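Local structure of D-hydantoinase (Ralstonia pickettii, 1NFG) at residues Y48-G53 against I356-F361; G8-A13 against G380-G385; E217-A222 against E245-A250; V162-T167 against L223-I228. The protein probably catalyses the stereospecific hydrolysis of the cyclic amide bond in D-hydantoin derivatives, with two zinc ions bound in each subunit. All blocks are in the same frame, centred on the assembly; numbering follows the deposited sequence.

Contact 1 (Y48-G53 against I356-F361); sequences YVFPGG and ISLTQF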
loop_
_atom_site.group_PDB
_atom_site.type_symbol
_atom_site.label_atom_id
_atom_site.label_comp_id
_atom_site.label_asym_id
_atom_site.label_seq_id
_atom_site.Cartn_x
_atom_site.Cartn_y
_atom_site.Cartn_z
ATOM N N TYR A 48 -16.500 6.506 38.805
ATOM C CA TYR A 48 -17.060 5.806 37.663
ATOM C C TYR A 48 -17.338 4.364 38.071
ATOM O O TYR A 48 -16.616 3.784 38.886
ATOM C CB TYR A 48 -16.076 5.804 36.486
ATOM C CG TYR A 48 -15.835 7.145 35.817
ATOM C CD1 TYR A 48 -16.897 7.925 35.356
ATOM C CD2 TYR A 48 -14.539 7.604 35.586
ATOM C CE1 TYR A 48 -16.675 9.122 34.679
ATOM C CE2 TYR A 48 -14.304 8.800 34.908
ATOM C CZ TYR A 48 -15.376 9.552 34.457
ATOM O OH TYR A 48 -15.145 10.725 33.773
ATOM N N VAL A 49 -18.390 3.790 37.506
ATOM C CA VAL A 49 -18.743 2.407 37.775
ATOM C C VAL A 49 -18.490 1.680 36.461
ATOM O O VAL A 49 -19.370 1.632 35.596
ATOM C CB VAL A 49 -20.236 2.271 38.155
ATOM C CG1 VAL A 49 -20.584 0.813 38.413
ATOM C CG2 VAL A 49 -20.541 3.127 39.374
ATOM N N PHE A 50 -17.283 1.133 36.313
ATOM C CA PHE A 50 -16.879 0.416 35.097
ATOM C C PHE A 50 -17.078 -1.089 35.192
ATOM O O PHE A 50 -17.118 -1.654 36.288
ATOM C CB PHE A 50 -15.382 0.595 34.819
ATOM C CG PHE A 50 -14.966 1.981 34.433
ATOM C CD1 PHE A 50 -15.639 2.685 33.440
ATOM C CD2 PHE A 50 -13.818 2.538 34.992
ATOM C CE1 PHE A 50 -15.164 3.931 33.001
ATOM C CE2 PHE A 50 -13.335 3.778 34.563
ATOM C CZ PHE A 50 -14.009 4.477 33.564
ATOM N N PRO A 51 -17.213 -1.763 34.037
ATOM C CA PRO A 51 -17.374 -3.219 34.059
ATOM C C PRO A 51 -15.990 -3.719 34.501
ATOM O O PRO A 51 -14.994 -3.015 34.314
ATOM C CB PRO A 51 -17.650 -3.556 32.596
ATOM C CG PRO A 51 -18.373 -2.361 32.106
ATOM C CD PRO A 51 -17.580 -1.220 32.716
ATOM N N GLY A 52 -15.904 -4.905 35.089
ATOM C CA GLY A 52 -14.601 -5.393 35.517
ATOM C C GLY A 52 -13.647 -5.669 34.362
ATOM O O GLY A 52 -14.056 -6.171 33.312
ATOM N N GLY A 53 -12.371 -5.344 34.555
ATOM C CA GLY A 53 -11.386 -5.576 33.514
ATOM C C GLY A 53 -11.293 -7.038 33.101
ATOM O O GLY A 53 -11.515 -7.940 33.906
ATOM N N ILE A 356 -7.519 8.187 23.516
ATOM C CA ILE A 356 -8.657 7.286 23.385
ATOM C C ILE A 356 -9.822 7.851 24.205
ATOM O O ILE A 356 -9.599 8.595 25.164
ATOM C CB ILE A 356 -8.232 5.846 23.864
ATOM C CG1 ILE A 356 -9.040 4.811 23.117
ATOM C CG2 ILE A 356 -8.379 5.668 25.371
ATOM C CD1 ILE A 356 -8.649 4.733 21.664
ATOM N N SER A 357 -11.059 7.528 23.839
ATOM C CA SER A 357 -12.196 8.062 24.593
ATOM C C SER A 357 -12.489 7.269 25.870
ATOM O O SER A 357 -12.007 6.154 26.042
ATOM C CB SER A 357 -13.454 8.098 23.722
ATOM O OG SER A 357 -14.108 6.844 23.691
ATOM N N LEU A 358 -13.290 7.854 26.758
ATOM C CA LEU A 358 -13.654 7.209 28.018
ATOM C C LEU A 358 -14.429 5.933 27.732
ATOM O O LEU A 358 -14.252 4.902 28.382
ATOM C CB LEU A 358 -14.530 8.139 28.849
ATOM C CG LEU A 358 -15.045 7.578 30.177
ATOM C CD1 LEU A 358 -13.899 7.470 31.178
ATOM C CD2 LEU A 358 -16.129 8.492 30.716
ATOM N N THR A 359 -15.292 6.025 26.737
ATOM C CA THR A 359 -16.127 4.918 26.341
ATOM C C THR A 359 -15.330 3.806 25.647
ATOM O O THR A 359 -15.662 2.625 25.782
ATOM C CB THR A 359 -17.277 5.458 25.453
ATOM O OG1 THR A 359 -18.526 5.154 26.082
ATOM C CG2 THR A 359 -17.235 4.871 24.048
ATOM N N GLN A 360 -14.283 4.178 24.910
ATOM C CA GLN A 360 -13.448 3.189 24.228
ATOM C C GLN A 360 -12.597 2.443 25.253
ATOM O O GLN A 360 -12.274 1.272 25.069
ATOM C CB GLN A 360 -12.534 3.861 23.200
ATOM C CG GLN A 360 -13.262 4.388 21.979
ATOM C CD GLN A 360 -12.338 5.095 21.003
ATOM O OE1 GLN A 360 -11.567 5.983 21.386
ATOM N NE2 GLN A 360 -12.418 4.713 19.730
ATOM N N PHE A 361 -12.231 3.132 26.329
ATOM C CA PHE A 361 -11.446 2.525 27.392
ATOM C C PHE A 361 -12.125 1.224 27.824
ATOM O O PHE A 361 -11.495 0.168 27.872
ATOM C CB PHE A 361 -11.361 3.473 28.580
ATOM C CG PHE A 361 -10.803 2.839 29.822
ATOM C CD1 PHE A 361 -9.447 2.547 29.925
ATOM C CD2 PHE A 361 -11.635 2.540 30.897
ATOM C CE1 PHE A 361 -8.925 1.972 31.085
ATOM C CE2 PHE A 361 -11.127 1.967 32.056
ATOM C CZ PHE A 361 -9.767 1.682 32.152
#
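Leu358 reaches from the first turn of helix 358-372 into the angle between two aromatic rings of strand 48-58. CD1 comes up to the rim of Phe50, in the plane of the ring and 3.8 Å from Phe50 CZ, and also touches Tyr48 CE2. CD2 lies by the phenol end of Tyr48, where the nearest atom, Tyr48 OH, is 3.9 Å away; Tyr48 and Leu358 point at each other from opposite directions. In Leu358, CG anti to the backbone N (chi1 177°) carries the two methyls to the tyrosine and phenylalanine rings. One turn on, Phe361 lays its CE2 over a face of Phe50, 3.8 Å from Phe50 CE2. The two rings are inclined at 54° with centroids 5.3 Å apart. Tyr48 CB lies against the other face of Phe50, so that ring is held on both faces and at its edge. The helix start is secured by a capping box: Gln360 N donates to Ser357 OG, and Ser357 N returns a nearly straight bond of 2.9 Å to a lone pair of Gln360 OE1. Trp393 of strand 390-400 also meets Phe50, and Tyr348 packs edge-to-face on Phe361. Strand 48-58 leads on to His57, a ligand of the first zinc; the contact itself joins the strand's start to the first turn of helix 358-372, away from that site. Nothing polar is exchanged between the two segments; the fit rests on van der Waals contact between hydrocarbon and aromatic surfaces.

Contact 2 (G8-A13 against G380-G385); sequences GTIVTA and GTIAVG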
loop_
_atom_site.group_PDB
_atom_site.type_symbol
_atom_site.label_atom_id
_atom_site.label_comp_id
_atom_site.label_asym_id
_atom_site.label_seq_id
_atom_site.Cartn_x
_atom_site.Cartn_y
_atom_site.Cartn_z
ATOM N N GLY A 8 -22.988 6.938 41.615
ATOM C CA GLY A 8 -21.896 6.780 40.681
ATOM C C GLY A 8 -22.341 6.986 39.252
ATOM O O GLY A 8 -23.540 7.053 38.957
ATOM N N THR A 9 -21.364 7.096 38.362
ATOM C CA THR A 9 -21.643 7.268 36.948
ATOM C C THR A 9 -21.283 5.964 36.252
ATOM O O THR A 9 -20.110 5.618 36.131
ATOM C CB THR A 9 -20.809 8.416 36.350
ATOM O OG1 THR A 9 -21.080 9.622 37.073
ATOM C CG2 THR A 9 -21.159 8.623 34.884
ATOM N N ILE A 10 -22.303 5.236 35.818
ATOM C CA ILE A 10 -22.100 3.973 35.131
ATOM C C ILE A 10 -21.560 4.229 33.729
ATOM O O ILE A 10 -22.231 4.837 32.883
ATOM C CB ILE A 10 -23.417 3.184 35.017
ATOM C CG1 ILE A 10 -23.978 2.912 36.416
ATOM C CG2 ILE A 10 -23.184 1.886 34.241
ATOM C CD1 ILE A 10 -25.355 2.260 36.411
ATOM N N VAL A 11 -20.344 3.758 33.486
ATOM C CA VAL A 11 -19.710 3.929 32.194
ATOM C C VAL A 11 -19.477 2.591 31.503
ATOM O O VAL A 11 -18.581 1.838 31.876
ATOM C CB VAL A 11 -18.356 4.656 32.333
ATOM C CG1 VAL A 11 -17.747 4.892 30.959
ATOM C CG2 VAL A 11 -18.545 5.976 33.065
ATOM N N THR A 12 -20.303 2.287 30.512
ATOM C CA THR A 12 -20.139 1.064 29.745
ATOM C C THR A 12 -19.556 1.521 28.414
ATOM O O THR A 12 -19.340 2.711 28.214
ATOM C CB THR A 12 -21.477 0.339 29.500
ATOM O OG1 THR A 12 -22.367 1.184 28.758
ATOM C CG2 THR A 12 -22.110 -0.041 30.820
ATOM N N ALA A 13 -19.298 0.590 27.506
ATOM C CA ALA A 13 -18.723 0.954 26.220
ATOM C C ALA A 13 -19.693 1.806 25.410
ATOM O O ALA A 13 -19.274 2.635 24.607
ATOM C CB ALA A 13 -18.338 -0.298 25.444
ATOM N N GLY A 380 -18.047 -8.637 30.754
ATOM C CA GLY A 380 -17.862 -7.554 29.804
ATOM C C GLY A 380 -18.419 -6.174 30.097
ATOM O O GLY A 380 -17.667 -5.202 30.120
ATOM N N THR A 381 -19.725 -6.064 30.302
ATOM C CA THR A 381 -20.321 -4.762 30.560
ATOM C C THR A 381 -21.011 -4.689 31.899
ATOM O O THR A 381 -20.694 -5.429 32.828
ATOM C CB THR A 381 -21.380 -4.411 29.510
ATOM O OG1 THR A 381 -22.359 -5.452 29.472
ATOM C CG2 THR A 381 -20.759 -4.275 28.144
ATOM N N ILE A 382 -21.963 -3.765 31.974
ATOM C CA ILE A 382 -22.770 -3.547 33.157
ATOM C C ILE A 382 -24.193 -3.389 32.664
ATOM O O ILE A 382 -24.610 -2.314 32.241
ATOM C CB ILE A 382 -22.337 -2.287 33.920
ATOM C CG1 ILE A 382 -20.953 -2.511 34.526
ATOM C CG2 ILE A 382 -23.356 -1.958 34.999
ATOM C CD1 ILE A 382 -20.403 -1.319 35.245
ATOM N N ALA A 383 -24.922 -4.494 32.692
ATOM C CA ALA A 383 -26.302 -4.527 32.248
ATOM C C ALA A 383 -27.069 -5.501 33.141
ATOM O O ALA A 383 -26.475 -6.228 33.936
ATOM C CB ALA A 383 -26.366 -4.974 30.788
ATOM N N VAL A 384 -28.388 -5.512 33.023
ATOM C CA VAL A 384 -29.164 -6.419 33.837
ATOM C C VAL A 384 -28.913 -7.829 33.340
ATOM O O VAL A 384 -29.168 -8.145 32.182
ATOM C CB VAL A 384 -30.660 -6.086 33.768
ATOM C CG1 VAL A 384 -31.474 -7.194 34.415
ATOM C CG2 VAL A 384 -30.908 -4.774 34.477
ATOM N N GLY A 385 -28.395 -8.667 34.228
ATOM C CA GLY A 385 -28.102 -10.039 33.864
ATOM C C GLY A 385 -26.611 -10.304 33.898
ATOM O O GLY A 385 -26.177 -11.451 33.906
#
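Matching first torsions in Ile10 (chi1 -59°) and Ile382 (chi1 -68°) send each CG1 back beside its own backbone N and leave each CG2 branch to make the meeting. The two CG2 methyls touch at 3.9 Å, the side chains passing each other at a slant. In Thr12 the threonine rotation (chi1 61°) tucks OG1 in between the backbone N and the carbonyl carbon. CG2 is thereby turned to Ile382, where it rests 3.8 Å from Ile382 CB and 3.7 Å from Ile382 O. The hydroxyl takes no part across the contact; it has a weak bond from Asp14 N instead. Ile382 therefore lies over alternate residues of strand 8-12, its CG2 serving Ile10 and its CB serving Thr12, while Val11 between them faces the other way, onto Tyr48, Phe50 and Leu358.

The loop 380-385 leads from helix 358-372 to strand 390-400, so this contact brings an N-terminal strand against a loop from the later part of the chain, consistent with the small beta-rich domain that N- and C-terminal parts build beside the barrel in this family. Val49, Pro51, Leu21 and Ile28 also touch Ile382. Close by, Ala13 O accepts from Lys371 NZ of the second subunit, which places Ala13 at a subunit boundary. No hydrogen bond links the two segments; they meet through methyl contacts, with a methine and a carbonyl oxygen of Ile382 against Thr12 CG2.

Contact 3 (E217-A222 against E245-A250); sequences EATARA and EEVMRA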
loop_
_atom_site.group_PDB
_atom_site.type_symbol
_atom_site.label_atom_id
_atom_site.label_comp_id
_atom_site.label_asym_id
_atom_site.label_seq_id
_atom_site.Cartn_x
_atom_site.Cartn_y
_atom_site.Cartn_z
ATOM N N GLU A 217 6.882 -10.322 8.878
ATOM C CA GLU A 217 6.855 -11.500 8.015
ATOM C C GLU A 217 5.955 -12.591 8.597
ATOM O O GLU A 217 5.002 -13.032 7.949
ATOM C CB GLU A 217 8.284 -12.031 7.819
ATOM C CG GLU A 217 8.434 -13.154 6.786
ATOM C CD GLU A 217 7.792 -14.452 7.230
ATOM O OE1 GLU A 217 8.204 -14.986 8.286
ATOM O OE2 GLU A 217 6.873 -14.936 6.527
ATOM N N ALA A 218 6.252 -13.013 9.823
ATOM C CA ALA A 218 5.476 -14.059 10.485
ATOM C C ALA A 218 3.999 -13.692 10.518
ATOM O O ALA A 218 3.125 -14.519 10.222
ATOM C CB ALA A 218 5.996 -14.276 11.891
ATOM N N THR A 219 3.719 -12.445 10.876
ATOM C CA THR A 219 2.341 -11.985 10.922
ATOM C C THR A 219 1.680 -12.224 9.563
ATOM O O THR A 219 0.623 -12.860 9.465
ATOM C CB THR A 219 2.288 -10.495 11.273
ATOM O OG1 THR A 219 2.850 -10.296 12.580
ATOM C CG2 THR A 219 0.852 -9.993 11.249
ATOM N N ALA A 220 2.322 -11.742 8.506
ATOM C CA ALA A 220 1.771 -11.902 7.172
ATOM C C ALA A 220 1.539 -13.366 6.817
ATOM O O ALA A 220 0.482 -13.723 6.284
ATOM C CB ALA A 220 2.682 -11.249 6.155
ATOM N N ARG A 221 2.522 -14.211 7.119
ATOM C CA ARG A 221 2.426 -15.641 6.824
ATOM C C ARG A 221 1.225 -16.275 7.535
ATOM O O ARG A 221 0.414 -16.980 6.916
ATOM C CB ARG A 221 3.731 -16.332 7.244
ATOM C CG ARG A 221 3.800 -17.836 6.993
ATOM C CD ARG A 221 5.227 -18.231 6.620
ATOM N NE ARG A 221 6.227 -17.658 7.521
ATOM C CZ ARG A 221 6.616 -18.220 8.663
ATOM N NH1 ARG A 221 6.094 -19.386 9.047
ATOM N NH2 ARG A 221 7.520 -17.612 9.428
ATOM N N ALA A 222 1.110 -16.018 8.834
ATOM C CA ALA A 222 0.001 -16.566 9.597
ATOM C C ALA A 222 -1.317 -16.141 8.944
ATOM O O ALA A 222 -2.188 -16.972 8.667
ATOM C CB ALA A 222 0.071 -16.077 11.040
ATOM N N GLU A 245 0.569 -3.218 9.726
ATOM C CA GLU A 245 0.249 -3.041 8.322
ATOM C C GLU A 245 -0.199 -4.345 7.663
ATOM O O GLU A 245 -1.128 -4.352 6.845
ATOM C CB GLU A 245 1.449 -2.475 7.575
ATOM C CG GLU A 245 1.102 -2.008 6.180
ATOM C CD GLU A 245 2.286 -1.398 5.459
ATOM O OE1 GLU A 245 3.079 -0.671 6.110
ATOM O OE2 GLU A 245 2.411 -1.636 4.236
ATOM N N GLU A 246 0.458 -5.449 8.012
ATOM C CA GLU A 246 0.098 -6.740 7.438
ATOM C C GLU A 246 -1.299 -7.146 7.901
ATOM O O GLU A 246 -2.083 -7.707 7.130
ATOM C CB GLU A 246 1.114 -7.807 7.847
ATOM C CG GLU A 246 2.534 -7.571 7.332
ATOM C CD GLU A 246 2.639 -7.614 5.815
ATOM O OE1 GLU A 246 1.687 -8.083 5.155
ATOM O OE2 GLU A 246 3.685 -7.186 5.285
ATOM N N VAL A 247 -1.607 -6.870 9.167
ATOM C CA VAL A 247 -2.924 -7.200 9.709
ATOM C C VAL A 247 -3.945 -6.435 8.888
ATOM O O VAL A 247 -4.955 -6.979 8.424
ATOM C CB VAL A 247 -3.040 -6.771 11.189
ATOM C CG1 VAL A 247 -4.484 -6.870 11.660
ATOM C CG2 VAL A 247 -2.133 -7.648 12.049
ATOM N N MET A 248 -3.656 -5.158 8.699
ATOM C CA MET A 248 -4.531 -4.295 7.935
ATOM C C MET A 248 -4.718 -4.800 6.502
ATOM O O MET A 248 -5.848 -4.840 5.991
ATOM C CB MET A 248 -3.974 -2.876 7.955
ATOM C CG MET A 248 -4.962 -1.863 8.478
ATOM S SD MET A 248 -5.612 -2.232 10.122
ATOM C CE MET A 248 -4.761 -0.944 11.083
ATOM N N ARG A 249 -3.628 -5.206 5.852
ATOM C CA ARG A 249 -3.740 -5.703 4.480
ATOM C C ARG A 249 -4.610 -6.951 4.448
ATOM O O ARG A 249 -5.434 -7.126 3.549
ATOM C CB ARG A 249 -2.354 -6.003 3.890
ATOM C CG ARG A 249 -1.440 -4.790 3.855
ATOM C CD ARG A 249 -0.036 -5.113 3.395
ATOM N NE ARG A 249 0.059 -5.211 1.944
ATOM C CZ ARG A 249 0.484 -6.291 1.301
ATOM N NH1 ARG A 249 0.854 -7.371 1.980
ATOM N NH2 ARG A 249 0.536 -6.291 -0.023
ATOM N N ALA A 250 -4.435 -7.814 5.442
ATOM C CA ALA A 250 -5.219 -9.038 5.528
ATOM C C ALA A 250 -6.703 -8.681 5.659
ATOM O O ALA A 250 -7.550 -9.231 4.941
ATOM C CB ALA A 250 -4.763 -9.856 6.722
#
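Near Ala220 and Glu246, whose CA atoms are 5.4 Å apart, segments 217-222 and 245-250, of helices 212-229 and 241-253, run almost parallel, inclined by 19° with their axes 8.9 Å apart. They belong to consecutive helices of the outer layer of the TIM barrel, and strand 233-235 lies between them in the chain. Thr219 turns its methyl across: CG2 packs 3.9 Å from Val247 CG2 and also reaches Glu246 CB. Its hydroxyl stays at home, bonded to Glu215 O in the turn before. Glu246 bends at chi2 (-64°), so that its side chain folds over the methyl of Ala220. Its carboxylate then heads for the charged interface with the third subunit, where Glu246 OE2 forms a salt bridge with Arg249 NH1 of that subunit; Glu246 OE1 has a weak bond from Arg249 NH1 of its own helix. On the other flank of segment 217-222, Arg221 grips Glu217 side-on, NE and NH2 each meeting one carboxylate oxygen on its syn lone pair; Arg221 NH1 also forms a salt bridge with Asp161, and Glu217 OE1 also accepts from Asn184. Where the two helices come together at Ala220, the alanine CB lies 3.5 Å from Glu246 OE1.

Contact 4 (V162-T167 against L223-I228); sequences VTLLKT and LALAEI
Leu225 of helix 212-229 pushes its branched end between two successive leucines of helix 161-174, and the pair receive it in different ways. Leu164 meets it methyl to methyl: Leu164 CD2 and Leu225 CD2 are 3.8 Å apart, and the side chains cross obliquely. Leu165 comes in at about a right angle and uses its branch point, with Leu165 CG 3.9 Å from Leu225 CG; Leu165 CD2 lies 4.0 Å from Leu225 CG. The two leucines arrive by different torsions. Leu164 has CG anti to the backbone N (chi1 -178°) and extends directly at the other helix. The first bond of Leu165 does not aim across, but with CG beside the backbone N (chi1 -79°) the branched end swings over to Leu225. The backbones are close here, the CA atoms of Leu165 and Leu225 lying 6.5 Å apart.

Every touching group is hydrocarbon and buried, so the contact is van der Waals packing with no hydrogen bond between the segments. On the far flank of helix 161-174, Thr167 OG1 gives a bond of 3.1 Å to Thr163 O, approaching from 55° above the carbonyl plane, and the same oxygen also accepts from Thr167 N. Val178 of strand 178-180 and Val149 extend the apolar surroundings of Leu164 inward, while Ala187 of the third subunit packs on Leu165 from outside. Helix 161-174 precedes strand 178-180, and helix 212-229 comes later, before strand 233-235; leucines packed between these two helices belong to the outer helical layer that wraps the parallel strands of a TIM barrel.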
loop_
_atom_site.group_PDB
_atom_site.type_symbol
_atom_site.label_atom_id
_atom_site.label_comp_id
_atom_site.label_asym_id
_atom_site.label_seq_id
_atom_site.Cartn_x
_atom_site.Cartn_y
_atom_site.Cartn_z
ATOM N N VAL A 162 2.747 -26.399 8.544
ATOM C CA VAL A 162 1.950 -27.626 8.448
ATOM C C VAL A 162 1.072 -27.747 9.690
ATOM O O VAL A 162 -0.112 -28.083 9.607
ATOM C CB VAL A 162 2.845 -28.889 8.360
ATOM C CG1 VAL A 162 1.978 -30.141 8.317
ATOM C CG2 VAL A 162 3.739 -28.809 7.135
ATOM N N THR A 163 1.674 -27.466 10.842
ATOM C CA THR A 163 0.974 -27.521 12.116
ATOM C C THR A 163 -0.113 -26.447 12.153
ATOM O O THR A 163 -1.291 -26.751 12.368
ATOM C CB THR A 163 1.958 -27.300 13.281
ATOM O OG1 THR A 163 2.927 -28.360 13.286
ATOM C CG2 THR A 163 1.219 -27.270 14.613
ATOM N N LEU A 164 0.296 -25.198 11.927
ATOM C CA LEU A 164 -0.616 -24.054 11.915
ATOM C C LEU A 164 -1.825 -24.311 11.010
ATOM O O LEU A 164 -2.966 -24.023 11.377
ATOM C CB LEU A 164 0.139 -22.800 11.458
ATOM C CG LEU A 164 -0.603 -21.461 11.398
ATOM C CD1 LEU A 164 -1.444 -21.262 12.651
ATOM C CD2 LEU A 164 0.414 -20.333 11.251
ATOM N N LEU A 165 -1.573 -24.865 9.831
ATOM C CA LEU A 165 -2.645 -25.177 8.901
ATOM C C LEU A 165 -3.574 -26.245 9.490
ATOM O O LEU A 165 -4.793 -26.188 9.304
ATOM C CB LEU A 165 -2.052 -25.664 7.579
ATOM C CG LEU A 165 -1.511 -24.581 6.637
ATOM C CD1 LEU A 165 -0.465 -25.157 5.696
ATOM C CD2 LEU A 165 -2.677 -23.983 5.865
ATOM N N LYS A 166 -3.002 -27.221 10.195
ATOM C CA LYS A 166 -3.807 -28.277 10.798
ATOM C C LYS A 166 -4.631 -27.701 11.936
ATOM O O LYS A 166 -5.795 -28.071 12.122
ATOM C CB LYS A 166 -2.919 -29.421 11.308
ATOM C CG LYS A 166 -2.549 -30.407 10.211
ATOM C CD LYS A 166 -1.801 -31.634 10.718
ATOM C CE LYS A 166 -0.343 -31.342 11.023
ATOM N NZ LYS A 166 0.434 -32.609 11.148
ATOM N N THR A 167 -4.020 -26.788 12.690
ATOM C CA THR A 167 -4.698 -26.132 13.802
ATOM C C THR A 167 -5.809 -25.236 13.254
ATOM O O THR A 167 -6.929 -25.259 13.761
ATOM C CB THR A 167 -3.723 -25.275 14.620
ATOM O OG1 THR A 167 -2.661 -26.099 15.107
ATOM C CG2 THR A 167 -4.429 -24.640 15.802
ATOM N N LEU A 223 -1.456 -14.847 8.674
ATOM C CA LEU A 223 -2.679 -14.340 8.061
ATOM C C LEU A 223 -2.932 -14.977 6.697
ATOM O O LEU A 223 -4.081 -15.252 6.336
ATOM C CB LEU A 223 -2.608 -12.812 7.951
ATOM C CG LEU A 223 -2.548 -12.107 9.313
ATOM C CD1 LEU A 223 -2.145 -10.653 9.156
ATOM C CD2 LEU A 223 -3.891 -12.224 9.987
ATOM N N ALA A 224 -1.861 -15.218 5.946
ATOM C CA ALA A 224 -1.976 -15.843 4.631
ATOM C C ALA A 224 -2.507 -17.269 4.787
ATOM O O ALA A 224 -3.390 -17.714 4.041
ATOM C CB ALA A 224 -0.619 -15.860 3.946
ATOM N N LEU A 225 -1.957 -17.983 5.767
ATOM C CA LEU A 225 -2.381 -19.350 6.044
ATOM C C LEU A 225 -3.844 -19.356 6.472
ATOM O O LEU A 225 -4.621 -20.228 6.066
ATOM C CB LEU A 225 -1.492 -19.965 7.134
ATOM C CG LEU A 225 -0.329 -20.860 6.673
ATOM C CD1 LEU A 225 -0.048 -20.686 5.178
ATOM C CD2 LEU A 225 0.905 -20.545 7.513
ATOM N N ALA A 226 -4.223 -18.379 7.292
ATOM C CA ALA A 226 -5.610 -18.274 7.739
ATOM C C ALA A 226 -6.488 -18.063 6.503
ATOM O O ALA A 226 -7.566 -18.647 6.388
ATOM C CB ALA A 226 -5.763 -17.115 8.705
ATOM N N GLU A 227 -6.014 -17.243 5.571
ATOM C CA GLU A 227 -6.753 -16.978 4.343
ATOM C C GLU A 227 -6.962 -18.256 3.538
ATOM O O GLU A 227 -8.055 -18.497 3.014
ATOM C CB GLU A 227 -6.005 -15.965 3.471
ATOM C CG GLU A 227 -6.868 -15.359 2.375
ATOM C CD GLU A 227 -6.112 -14.380 1.495
ATOM O OE1 GLU A 227 -5.151 -13.738 1.979
ATOM O OE2 GLU A 227 -6.494 -14.238 0.314
ATOM N N ILE A 228 -5.904 -19.063 3.430
ATOM C CA ILE A 228 -5.944 -20.326 2.682
ATOM C C ILE A 228 -6.943 -21.301 3.292
ATOM O O ILE A 228 -7.757 -21.894 2.586
ATOM C CB ILE A 228 -4.553 -21.016 2.653
ATOM C CG1 ILE A 228 -3.555 -20.148 1.884
ATOM C CG2 ILE A 228 -4.662 -22.395 2.014
ATOM C CD1 ILE A 228 -3.877 -20.015 0.416
#

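In the fold
The four contacts form two neighbouring pairs. Contacts 1 and 2, with centres 9 Å apart, share the junction of strands 8-12 and 48-58: Val49 N lies 2.9 Å from Thr9 O, a probable hydrogen bond, and Thr359 OG1 reaches Ala13 O at 3.0 Å. Contacts 3 and 4, with centres 13 Å apart, use successive turns of helix 212-229, and Leu223 CD1 bridges them by packing against Val247 and Ala250. About 29 Å separates the centres of contacts 1 and 3. Contact 3 comes nearer the zinc site, the Thr219 side chain being about 11 Å from a zinc ion. The first pair borders the second subunit, the other pair the third.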